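Local coordinates for protein phosphotransferase (Brucella abortus, PDB 4QPK) that acts as a dimeric histidine phosphotransferase in the phosphorelay that controls growth, division and intracellular survival of Brucella abortus, at residues Y216-L221 and M227-H232; N152-G157 and L167-E172. All blocks are in the same frame, centred on the assembly; numbering follows the deposited sequence.

Interaction 1. Residues Y216-L221 and M227-H232; sequences YYTLLL and MKISIH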
ATOM      1  N   TYR B 216      -3.989  -2.566 -15.703  1.00 19.68           N
ATOM      2  CA  TYR B 216      -5.309  -3.145 -15.491  1.00 19.34           C
ATOM      3  C   TYR B 216      -6.178  -2.187 -14.690  1.00 21.21           C
ATOM      4  O   TYR B 216      -7.311  -1.874 -15.063  1.00 18.96           O
ATOM      5  CB  TYR B 216      -5.187  -4.500 -14.777  1.00 19.64           C
ATOM      6  CG  TYR B 216      -6.515  -5.027 -14.288  1.00 22.36           C
ATOM      7  CD1 TYR B 216      -7.362  -5.737 -15.126  1.00 30.63           C
ATOM      8  CD2 TYR B 216      -6.934  -4.779 -12.987  1.00 24.31           C
ATOM      9  CE1 TYR B 216      -8.588  -6.204 -14.668  1.00 28.84           C
ATOM     10  CE2 TYR B 216      -8.157  -5.231 -12.525  1.00 30.69           C
ATOM     11  CZ  TYR B 216      -8.976  -5.943 -13.365  1.00 35.02           C
ATOM     12  OH  TYR B 216     -10.194  -6.389 -12.886  1.00 37.30           O
ATOM     13  N   TYR B 217      -5.613  -1.689 -13.596  1.00 16.25           N
ATOM     14  CA  TYR B 217      -6.315  -0.785 -12.694  1.00 17.34           C
ATOM     15  C   TYR B 217      -6.726   0.516 -13.383  1.00 19.20           C
ATOM     16  O   TYR B 217      -7.821   1.054 -13.141  1.00 17.06           O
ATOM     17  CB  TYR B 217      -5.417  -0.492 -11.489  1.00 15.83           C
ATOM     18  CG  TYR B 217      -6.041   0.342 -10.379  1.00 15.75           C
ATOM     19  CD1 TYR B 217      -7.166  -0.089  -9.694  1.00 17.53           C
ATOM     20  CD2 TYR B 217      -5.461   1.548  -9.991  1.00 16.21           C
ATOM     21  CE1 TYR B 217      -7.715   0.673  -8.671  1.00 17.82           C
ATOM     22  CE2 TYR B 217      -6.005   2.314  -8.970  1.00 15.64           C
ATOM     23  CZ  TYR B 217      -7.128   1.871  -8.310  1.00 17.25           C
ATOM     24  OH  TYR B 217      -7.653   2.643  -7.296  1.00 18.44           O
ATOM     25  N   THR B 218      -5.842   1.024 -14.235  1.00 16.92           N
ATOM     26  CA  THR B 218      -6.125   2.241 -14.990  1.00 16.28           C
ATOM     27  C   THR B 218      -7.396   2.070 -15.834  1.00 16.93           C
ATOM     28  O   THR B 218      -8.287   2.921 -15.823  1.00 17.03           O
ATOM     29  CB  THR B 218      -4.939   2.610 -15.907  1.00 18.11           C
ATOM     30  OG1 THR B 218      -3.751   2.784 -15.112  1.00 16.94           O
ATOM     31  CG2 THR B 218      -5.237   3.898 -16.676  1.00 18.13           C
ATOM     32  N   LEU B 219      -7.480   0.945 -16.539  1.00 18.04           N
ATOM     33  CA  LEU B 219      -8.637   0.657 -17.390  1.00 20.28           C
ATOM     34  C   LEU B 219      -9.892   0.446 -16.548  1.00 18.52           C
ATOM     35  O   LEU B 219     -10.983   0.866 -16.925  1.00 21.16           O
ATOM     36  CB  LEU B 219      -8.354  -0.571 -18.258  1.00 19.99           C
ATOM     37  CG  LEU B 219      -7.227  -0.338 -19.269  1.00 23.18           C
ATOM     38  CD1 LEU B 219      -6.711  -1.649 -19.814  1.00 21.69           C
ATOM     39  CD2 LEU B 219      -7.680   0.576 -20.411  1.00 26.29           C
ATOM     40  N   LEU B 220      -9.731  -0.202 -15.396  1.00 18.99           N
ATOM     41  CA  LEU B 220     -10.842  -0.429 -14.488  1.00 17.50           C
ATOM     42  C   LEU B 220     -11.427   0.892 -13.980  1.00 19.16           C
ATOM     43  O   LEU B 220     -12.654   1.046 -13.893  1.00 20.12           O
ATOM     44  CB  LEU B 220     -10.381  -1.287 -13.304  1.00 18.21           C
ATOM     45  CG  LEU B 220     -11.422  -1.887 -12.371  1.00 31.25           C
ATOM     46  CD1 LEU B 220     -12.282  -2.887 -13.131  1.00 36.89           C
ATOM     47  CD2 LEU B 220     -10.721  -2.566 -11.205  1.00 30.54           C
ATOM     48  N   LEU B 221     -10.553   1.844 -13.659  1.00 15.99           N
ATOM     49  CA  LEU B 221     -10.992   3.157 -13.206  1.00 17.23           C
ATOM     50  C   LEU B 221     -11.736   3.889 -14.321  1.00 15.89           C
ATOM     51  O   LEU B 221     -12.768   4.501 -14.082  1.00 19.20           O
ATOM     52  CB  LEU B 221      -9.801   4.005 -12.727  1.00 18.06           C
ATOM     53  CG  LEU B 221      -9.136   3.583 -11.419  1.00 16.33           C
ATOM     54  CD1 LEU B 221      -7.824   4.349 -11.259  1.00 16.40           C
ATOM     55  CD2 LEU B 221     -10.052   3.843 -10.240  1.00 18.58           C
ATOM     56  N   MET B 227     -15.494   6.880 -18.498  1.00 21.88           N
ATOM     57  CA  MET B 227     -14.611   7.570 -19.426  1.00 19.80           C
ATOM     58  C   MET B 227     -13.892   6.566 -20.318  1.00 25.49           C
ATOM     59  O   MET B 227     -13.688   5.413 -19.942  1.00 30.34           O
ATOM     60  CB  MET B 227     -13.595   8.447 -18.677  1.00 22.13           C
ATOM     61  CG  MET B 227     -14.224   9.527 -17.837  1.00 25.09           C
ATOM     62  SD  MET B 227     -13.018  10.490 -16.905  1.00 24.74           S
ATOM     63  CE  MET B 227     -12.208  11.453 -18.175  1.00 22.60           C
ATOM     64  N   LYS B 228     -13.530   7.019 -21.508  1.00 22.78           N
ATOM     65  CA  LYS B 228     -12.865   6.199 -22.498  1.00 24.59           C
ATOM     66  C   LYS B 228     -11.454   6.716 -22.722  1.00 22.97           C
ATOM     67  O   LYS B 228     -11.263   7.910 -22.924  1.00 24.31           O
ATOM     68  CB  LYS B 228     -13.670   6.220 -23.801  1.00 28.81           C
ATOM     69  CG  LYS B 228     -13.025   5.565 -24.994  1.00 36.10           C
ATOM     70  CD  LYS B 228     -13.962   5.671 -26.198  1.00 46.93           C
ATOM     71  CE  LYS B 228     -13.295   5.211 -27.481  1.00 48.90           C
ATOM     72  NZ  LYS B 228     -14.153   5.491 -28.671  1.00 59.90           N
ATOM     73  N   ILE B 229     -10.466   5.830 -22.663  1.00 22.18           N
ATOM     74  CA  ILE B 229      -9.100   6.215 -22.972  1.00 21.28           C
ATOM     75  C   ILE B 229      -8.802   5.998 -24.447  1.00 24.61           C
ATOM     76  O   ILE B 229      -9.103   4.936 -25.000  1.00 27.13           O
ATOM     77  CB  ILE B 229      -8.069   5.422 -22.139  1.00 25.98           C
ATOM     78  CG1 ILE B 229      -8.299   5.670 -20.650  1.00 22.95           C
ATOM     79  CG2 ILE B 229      -6.653   5.826 -22.526  1.00 21.32           C
ATOM     80  CD1 ILE B 229      -7.466   4.773 -19.736  1.00 26.05           C
ATOM     81  N   SER B 230      -8.222   7.012 -25.079  1.00 22.13           N
ATOM     82  CA  SER B 230      -7.739   6.889 -26.453  1.00 26.34           C
ATOM     83  C   SER B 230      -6.230   7.003 -26.498  1.00 24.21           C
ATOM     84  O   SER B 230      -5.615   7.737 -25.710  1.00 25.75           O
ATOM     85  CB  SER B 230      -8.370   7.958 -27.351  1.00 24.90           C
ATOM     86  OG  SER B 230      -9.777   7.779 -27.427  1.00 31.52           O
ATOM     87  N   ILE B 231      -5.630   6.270 -27.426  1.00 21.98           N
ATOM     88  CA  ILE B 231      -4.197   6.323 -27.646  1.00 20.11           C
ATOM     89  C   ILE B 231      -3.944   6.842 -29.052  1.00 29.72           C
ATOM     90  O   ILE B 231      -4.424   6.260 -30.020  1.00 27.07           O
ATOM     91  CB  ILE B 231      -3.528   4.950 -27.508  1.00 25.46           C
ATOM     92  CG1 ILE B 231      -3.893   4.284 -26.179  1.00 25.55           C
ATOM     93  CG2 ILE B 231      -2.030   5.086 -27.636  1.00 25.62           C
ATOM     94  CD1 ILE B 231      -3.378   2.856 -26.062  1.00 27.66           C
ATOM     95  N   HIS B 232      -3.209   7.942 -29.152  1.00 25.58           N
ATOM     96  CA  HIS B 232      -2.765   8.467 -30.443  1.00 30.93           C
ATOM     97  C   HIS B 232      -1.244   8.549 -30.507  1.00 27.62           C
ATOM     98  O   HIS B 232      -0.647   9.456 -29.932  1.00 28.68           O
ATOM     99  CB  HIS B 232      -3.369   9.843 -30.720  1.00 33.43           C
ATOM    100  CG  HIS B 232      -3.052  10.360 -32.092  1.00 36.99           C
ATOM    101  ND1 HIS B 232      -2.575   9.550 -33.096  1.00 46.06           N
ATOM    102  CD2 HIS B 232      -3.132  11.606 -32.614  1.00 40.22           C
ATOM    103  CE1 HIS B 232      -2.374  10.273 -34.187  1.00 35.05           C
ATOM    104  NE2 HIS B 232      -2.708  11.520 -33.919  1.00 41.13           N
TER

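Interaction 2. Residues N152-G157 and L167-E172; sequences NMLLIG and LAVRLE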
ATOM      1  N   ASN B 152      -3.227   7.734 -12.661  1.00 14.27           N
ATOM      2  CA  ASN B 152      -2.760   6.470 -13.213  1.00 14.02           C
ATOM      3  C   ASN B 152      -2.340   6.593 -14.681  1.00 15.21           C
ATOM      4  O   ASN B 152      -1.442   5.890 -15.128  1.00 15.13           O
ATOM      5  CB  ASN B 152      -3.824   5.391 -13.047  1.00 15.49           C
ATOM      6  CG  ASN B 152      -3.742   4.727 -11.677  1.00 16.53           C
ATOM      7  OD1 ASN B 152      -2.995   3.763 -11.492  1.00 17.36           O
ATOM      8  ND2 ASN B 152      -4.464   5.270 -10.712  1.00 14.70           N
ATOM      9  N   MET B 153      -2.975   7.496 -15.412  1.00 16.69           N
ATOM     10  CA  MET B 153      -2.554   7.790 -16.772  1.00 15.95           C
ATOM     11  C   MET B 153      -1.147   8.407 -16.793  1.00 19.02           C
ATOM     12  O   MET B 153      -0.416   8.230 -17.757  1.00 17.98           O
ATOM     13  CB  MET B 153      -3.564   8.728 -17.451  1.00 16.88           C
ATOM     14  CG  MET B 153      -4.859   8.036 -17.802  1.00 18.08           C
ATOM     15  SD  MET B 153      -6.105   9.131 -18.501  1.00 22.37           S
ATOM     16  CE  MET B 153      -5.455   9.498 -20.130  1.00 24.83           C
ATOM     17  N   LEU B 154      -0.763   9.136 -15.738  1.00 14.56           N
ATOM     18  CA  LEU B 154       0.608   9.657 -15.669  1.00 16.28           C
ATOM     19  C   LEU B 154       1.607   8.517 -15.614  1.00 17.47           C
ATOM     20  O   LEU B 154       2.694   8.594 -16.185  1.00 16.70           O
ATOM     21  CB  LEU B 154       0.806  10.537 -14.435  1.00 16.77           C
ATOM     22  CG  LEU B 154      -0.190  11.660 -14.215  1.00 21.68           C
ATOM     23  CD1 LEU B 154       0.281  12.534 -13.046  1.00 19.46           C
ATOM     24  CD2 LEU B 154      -0.372  12.451 -15.491  1.00 20.65           C
ATOM     25  N   LEU B 155       1.246   7.451 -14.903  1.00 16.53           N
ATOM     26  CA  LEU B 155       2.160   6.323 -14.775  1.00 18.17           C
ATOM     27  C   LEU B 155       2.298   5.590 -16.112  1.00 18.61           C
ATOM     28  O   LEU B 155       3.393   5.145 -16.473  1.00 20.07           O
ATOM     29  CB  LEU B 155       1.690   5.361 -13.667  1.00 18.14           C
ATOM     30  CG  LEU B 155       1.683   5.954 -12.254  1.00 17.86           C
ATOM     31  CD1 LEU B 155       1.244   4.883 -11.246  1.00 17.33           C
ATOM     32  CD2 LEU B 155       3.057   6.464 -11.886  1.00 19.33           C
ATOM     33  N   ILE B 156       1.191   5.473 -16.843  1.00 19.32           N
ATOM     34  CA  ILE B 156       1.224   4.880 -18.180  1.00 19.77           C
ATOM     35  C   ILE B 156       2.113   5.722 -19.100  1.00 18.23           C
ATOM     36  O   ILE B 156       2.973   5.203 -19.810  1.00 19.56           O
ATOM     37  CB  ILE B 156      -0.184   4.768 -18.798  1.00 19.88           C
ATOM     38  CG1 ILE B 156      -1.061   3.822 -17.978  1.00 21.09           C
ATOM     39  CG2 ILE B 156      -0.104   4.284 -20.256  1.00 20.45           C
ATOM     40  CD1 ILE B 156      -0.510   2.426 -17.902  1.00 24.92           C
ATOM     41  N   GLY B 157       1.918   7.032 -19.048  1.00 18.55           N
ATOM     42  CA  GLY B 157       2.722   7.949 -19.829  1.00 20.08           C
ATOM     43  C   GLY B 157       4.202   7.812 -19.524  1.00 21.16           C
ATOM     44  O   GLY B 157       5.030   7.732 -20.433  1.00 20.24           O
ATOM     45  N   LEU B 167       6.839  14.717 -20.082  1.00 19.84           N
ATOM     46  CA  LEU B 167       5.476  14.278 -19.860  1.00 19.25           C
ATOM     47  C   LEU B 167       4.688  15.524 -19.497  1.00 16.64           C
ATOM     48  O   LEU B 167       4.990  16.202 -18.511  1.00 18.11           O
ATOM     49  CB  LEU B 167       5.389  13.197 -18.759  1.00 19.95           C
ATOM     50  CG  LEU B 167       4.015  12.527 -18.584  1.00 21.37           C
ATOM     51  CD1 LEU B 167       4.192  11.156 -17.924  1.00 27.82           C
ATOM     52  CD2 LEU B 167       3.031  13.364 -17.761  1.00 23.95           C
ATOM     53  N   ALA B 168       3.692  15.844 -20.314  1.00 18.95           N
ATOM     54  CA  ALA B 168       2.905  17.058 -20.126  1.00 19.91           C
ATOM     55  C   ALA B 168       1.445  16.695 -19.926  1.00 17.52           C
ATOM     56  O   ALA B 168       0.869  15.940 -20.710  1.00 20.59           O
ATOM     57  CB  ALA B 168       3.054  17.995 -21.326  1.00 21.55           C
ATOM     58  N   VAL B 169       0.861  17.252 -18.876  1.00 17.69           N
ATOM     59  CA  VAL B 169      -0.541  17.039 -18.540  1.00 18.03           C
ATOM     60  C   VAL B 169      -1.373  18.260 -18.861  1.00 18.67           C
ATOM     61  O   VAL B 169      -0.983  19.375 -18.507  1.00 21.44           O
ATOM     62  CB  VAL B 169      -0.698  16.735 -17.037  1.00 21.43           C
ATOM     63  CG1 VAL B 169      -2.146  16.351 -16.727  1.00 27.74           C
ATOM     64  CG2 VAL B 169       0.239  15.640 -16.639  1.00 23.99           C
ATOM     65  N   ARG B 170      -2.508  18.066 -19.533  1.00 19.08           N
ATOM     66  CA  ARG B 170      -3.505  19.131 -19.664  1.00 19.60           C
ATOM     67  C   ARG B 170      -4.882  18.680 -19.223  1.00 19.66           C
ATOM     68  O   ARG B 170      -5.383  17.643 -19.669  1.00 22.50           O
ATOM     69  CB  ARG B 170      -3.603  19.645 -21.113  1.00 23.88           C
ATOM     70  CG  ARG B 170      -2.326  20.209 -21.655  1.00 26.86           C
ATOM     71  CD  ARG B 170      -2.567  21.053 -22.894  1.00 35.51           C
ATOM     72  NE  ARG B 170      -3.541  20.449 -23.796  1.00 32.30           N
ATOM     73  CZ  ARG B 170      -3.234  19.655 -24.820  1.00 43.44           C
ATOM     74  NH1 ARG B 170      -1.969  19.334 -25.066  1.00 36.99           N
ATOM     75  NH2 ARG B 170      -4.200  19.167 -25.592  1.00 42.72           N
ATOM     76  N   LEU B 171      -5.497  19.475 -18.358  1.00 19.12           N
ATOM     77  CA  LEU B 171      -6.880  19.278 -17.974  1.00 20.30           C
ATOM     78  C   LEU B 171      -7.752  20.187 -18.816  1.00 24.35           C
ATOM     79  O   LEU B 171      -7.539  21.406 -18.852  1.00 23.98           O
ATOM     80  CB  LEU B 171      -7.097  19.592 -16.491  1.00 23.33           C
ATOM     81  CG  LEU B 171      -6.149  18.962 -15.477  1.00 26.38           C
ATOM     82  CD1 LEU B 171      -6.684  19.222 -14.081  1.00 31.95           C
ATOM     83  CD2 LEU B 171      -6.014  17.486 -15.737  1.00 26.58           C
ATOM     84  N   GLU B 172      -8.735  19.593 -19.479  1.00 22.27           N
ATOM     85  CA  GLU B 172      -9.618  20.317 -20.390  1.00 27.24           C
ATOM     86  C   GLU B 172     -11.074  19.960 -20.110  1.00 27.58           C
ATOM     87  O   GLU B 172     -11.358  19.196 -19.192  1.00 25.79           O
ATOM     88  CB  GLU B 172      -9.254  19.998 -21.843  1.00 28.81           C
ATOM     89  CG  GLU B 172      -7.804  20.336 -22.200  1.00 29.66           C
ATOM     90  CD  GLU B 172      -7.408  19.920 -23.614  1.00 36.06           C
ATOM     91  OE1 GLU B 172      -8.201  19.228 -24.293  1.00 31.84           O
ATOM     92  OE2 GLU B 172      -6.291  20.285 -24.044  1.00 35.46           O
TER

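Interaction 1. Residues Y216-L221 and M227-H232
Residues 216-221 of helix 213-225 pass over the start of strand 229-233, and the backbones come nearest where the CA atoms of L219 and I229 stand 7.9 Å apart. That gap is bridged by one side chain from the strand. The side chain of I229 sets out toward the helix, and with chi2 at 171° its longer branch runs out extended, so that CD1 becomes the leading atom. CD1 meets CG2 of T218 at 3.9 Å, the two side chains crossing at about a right angle. On the neighbouring position of the helix, L219 reaches inward with its CD2 methyl, 4.3 Å from the same I229 CD1. A helix packed over a sheet by methyl contacts of this kind fits the two-layer alpha/beta fold of the C-terminal domain of ChpT, which resembles the catalytic and ATP-binding domain of histidine kinases but lacks the regions needed to bind ATP. In T218 the two branches divide the work: CG2, anti to the backbone N, faces I229, whereas OG1 turns back to hydrogen-bond the carbonyl oxygen of Q214 one helical turn earlier. L219 also packs on F195 and L198 of helix 193-199, and H199 NE2 of that helix hydrogen-bonds I229 O.

Interaction 2. Residues N152-G157 and L167-E172
The peptide carbonyl of L154 meets L167 across this contact, its O lying 3.4 Å from CD1, while the flat group of the strand, the guanidinium of R170, lies on the side turned away from the helix. Within the strand, R170 forms a salt bridge with E172, NE and NH2 both holding OE2 side-on, each at 2.8 Å, with that oxygen at the guanidinium edge and in its plane. Both nitrogens approach from the same face of the carboxylate, NE nearly along the C-O axis and NH2 on the syn side, 26° out of plane. The other oxygen, OE1, forms a salt bridge with R179, so the carboxylate is probably held ionised between two arginines. On the helix side, L167 and V169 point toward L154. L154 has its CG beside the backbone N (chi1 -52°), and the end of its side chain bends to the strand; its CD2 presses on V169 CG2 at 3.4 Å, tighter than usual van der Waals contact, and lies 4.2 Å from L167 CD2. L154 crosses both partners at about a right angle. L167 CD1 also reaches G157 C at 3.7 Å, an approach that the absence of a side chain on G157 probably permits. The axes of helix segment 152-157 and strand segment 167-172 approach to 9.5 Å, their directions 152° apart, roughly antiparallel. The contact joins the helical layer to an interior strand of the mixed sheet in the kinase-like C-terminal domain; A122 and F126 of helix 115-126 adjoin L154 and L167, and strands 132-136 and 178-185 flank strand 166-173.

Followed from the N terminus, the chain meets the two contacts in series. Interaction 2 closes first, where helix 144-160 turns through a short loop into strand 166-173; after strand 178-185 and helix 193-199, interaction 1 closes a still shorter turn between helix 213-225 and strand 229-233. The loops neither nest nor cross. Each joins a helix to the strand that follows it, and both strands belong to one mixed five-stranded sheet, 166-173 in its interior and 229-233 at an outer position. The helices meet directly at N152, against which T218, L221 and Y217 pack, and N152 OD1 is hydrogen-bonded to Q214 NE2. Helical layer and sheet are thus tied at two places.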